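Local coordinates for carboxysome shell vertex protein CcmL (Thermosynechococcus elongatus, PDB 4JVZ) that probably forms the pentameric vertices of the shell of the carboxysome, the polyhedral inclusion in which RuBisCO is sequestered, at residues Gly21-Val26 against Ala43-Gly48. Numbering follows the deposited sequence.
Sequences GVKFLV and AADTVG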
loop_
_atom_site.group_PDB
_atom_site.type_symbol
_atom_site.label_atom_id
_atom_site.label_comp_id
_atom_site.label_asym_id
_atom_site.label_seq_id
_atom_site.Cartn_x
_atom_site.Cartn_y
_atom_site.Cartn_z
ATOM N N GLY C 21 -5.311 24.080 9.018
ATOM C CA GLY C 21 -5.087 24.827 7.794
ATOM C C GLY C 21 -4.990 23.960 6.552
ATOM O O GLY C 21 -4.894 24.474 5.439
ATOM N N VAL C 22 -5.020 22.645 6.738
ATOM C CA VAL C 22 -4.909 21.719 5.617
ATOM C C VAL C 22 -6.233 21.621 4.877
ATOM O O VAL C 22 -7.254 21.277 5.469
ATOM C CB VAL C 22 -4.516 20.309 6.087
ATOM C CG1 VAL C 22 -4.403 19.360 4.893
ATOM C CG2 VAL C 22 -3.213 20.362 6.854
ATOM N N LYS C 23 -6.216 21.929 3.584
ATOM C CA LYS C 23 -7.419 21.839 2.773
ATOM C C LYS C 23 -7.587 20.411 2.265
ATOM O O LYS C 23 -6.686 19.865 1.635
ATOM C CB LYS C 23 -7.337 22.795 1.585
ATOM C CG LYS C 23 -8.690 23.235 1.057
ATOM C CD LYS C 23 -8.802 23.021 -0.446
ATOM C CE LYS C 23 -7.598 23.580 -1.189
ATOM N NZ LYS C 23 -7.725 23.435 -2.663
ATOM N N PHE C 24 -8.741 19.814 2.532
ATOM C CA PHE C 24 -9.012 18.445 2.107
ATOM C C PHE C 24 -9.881 18.409 0.853
ATOM O O PHE C 24 -11.032 18.839 0.871
ATOM C CB PHE C 24 -9.701 17.684 3.239
ATOM C CG PHE C 24 -8.889 17.623 4.503
ATOM C CD1 PHE C 24 -7.758 16.840 4.571
ATOM C CD2 PHE C 24 -9.242 18.368 5.611
ATOM C CE1 PHE C 24 -7.004 16.788 5.721
ATOM C CE2 PHE C 24 -8.488 18.314 6.764
ATOM C CZ PHE C 24 -7.371 17.523 6.816
ATOM N N LEU C 25 -9.317 17.900 -0.237
ATOM C CA LEU C 25 -10.069 17.709 -1.468
ATOM C C LEU C 25 -10.601 16.287 -1.550
ATOM O O LEU C 25 -9.913 15.337 -1.189
ATOM C CB LEU C 25 -9.179 17.964 -2.683
ATOM C CG LEU C 25 -8.746 19.410 -2.914
ATOM C CD1 LEU C 25 -7.953 19.495 -4.207
ATOM C CD2 LEU C 25 -9.960 20.334 -2.945
ATOM N N VAL C 26 -11.835 16.143 -2.014
ATOM C CA VAL C 26 -12.333 14.843 -2.417
ATOM C C VAL C 26 -11.926 14.642 -3.865
ATOM O O VAL C 26 -12.103 15.535 -4.689
ATOM C CB VAL C 26 -13.861 14.753 -2.333
ATOM C CG1 VAL C 26 -14.340 13.448 -2.962
ATOM C CG2 VAL C 26 -14.321 14.858 -0.895
ATOM N N ALA C 43 -7.698 13.933 -0.214
ATOM C CA ALA C 43 -6.282 14.249 -0.312
ATOM C C ALA C 43 -6.021 15.690 0.107
ATOM O O ALA C 43 -6.865 16.564 -0.081
ATOM C CB ALA C 43 -5.786 14.009 -1.735
ATOM N N ALA C 44 -4.848 15.930 0.681
ATOM C CA ALA C 44 -4.422 17.284 1.004
ATOM C C ALA C 44 -3.928 17.949 -0.276
ATOM O O ALA C 44 -3.429 17.279 -1.177
ATOM C CB ALA C 44 -3.325 17.261 2.054
ATOM N N ASP C 45 -4.073 19.268 -0.352
ATOM C CA ASP C 45 -3.667 20.016 -1.533
ATOM C C ASP C 45 -2.929 21.284 -1.127
ATOM O O ASP C 45 -3.498 22.169 -0.490
ATOM C CB ASP C 45 -4.896 20.370 -2.375
ATOM C CG ASP C 45 -4.561 21.256 -3.554
ATOM O OD1 ASP C 45 -3.415 21.196 -4.044
ATOM O OD2 ASP C 45 -5.451 22.015 -3.993
ATOM N N THR C 46 -1.656 21.357 -1.492
ATOM C CA THR C 46 -0.855 22.550 -1.258
ATOM C C THR C 46 -0.427 23.144 -2.594
ATOM O O THR C 46 0.436 24.018 -2.650
ATOM C CB THR C 46 0.389 22.228 -0.413
ATOM O OG1 THR C 46 1.086 21.113 -0.986
ATOM C CG2 THR C 46 -0.013 21.890 1.019
ATOM N N VAL C 47 -1.043 22.665 -3.671
ATOM C CA VAL C 47 -0.724 23.136 -5.012
ATOM C C VAL C 47 -1.700 24.218 -5.459
ATOM O O VAL C 47 -1.315 25.162 -6.146
ATOM C CB VAL C 47 -0.751 21.979 -6.033
ATOM C CG1 VAL C 47 -0.449 22.498 -7.436
ATOM C CG2 VAL C 47 0.240 20.892 -5.632
ATOM N N GLY C 48 -2.964 24.077 -5.072
ATOM C CA GLY C 48 -3.990 25.034 -5.453
ATOM C C GLY C 48 -4.884 24.495 -6.558
ATOM O O GLY C 48 -5.078 25.155 -7.577
#
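Leu25 and Ala43 form a hydrogen-bonded antiparallel pair where strands 24-30 and 39-45 of the OB-fold barrel lie next to each other. Two nearly straight bonds close this pair: Leu25 N gives its hydrogen to Ala43 O at 2.8 Å, and Ala43 N returns one to Leu25 O at 2.8 Å, so all four backbone polar atoms of the pair are satisfied. At the next pair, Phe24 with Ala44, the backbone groups turn outward, Phe24 bonding to Val10 of strand 2-12 and Ala44 to Ala76 and Val78 of strand 76-81 on its other flank; the small Ala43 and Ala44 fit among buried neighbours, Ala43 against Ala76.

Beyond it the strands splay, and Asp45 N reaches Lys23 O only weakly, at 3.3 Å and 138°. Lys23 O also receives a CA-H...O contact from Ala44. The methyl of Ala44 lies against Val22 CG1 at 3.7 Å.

Asp45 is the polar hub of the contact. Its carboxylate swings anti to the backbone N (chi1 175°). Lys23 NZ forms a salt bridge with OD2 at 3.0 Å, on its anti side and out of the carboxylate plane, and Ala49 N gives OD2 a hydrogen bond. Long, bent Lys23 runs alongside Asp45 from an exposed position to bring its ammonium to this buried acid, a neighbour likely to favour the charged carboxylate. Leu25 CD1 lies across Asp45, against both CB and OD2.

The other oxygen shapes the turn that follows. Val47 N and Gly48 N approach OD1 from the same face of the carboxylate: the bond from Val47 N makes an Asx turn, and the second, from Gly48 N, extends it to an Asx motif. Gly48 adopts a positive phi suited to glycine. Val47 N meets Asp45 OD1 from above the carboxylate plane at 2.8 Å, whereas Gly48 N comes in on the syn side, tilted out of the plane, at 3.1 Å.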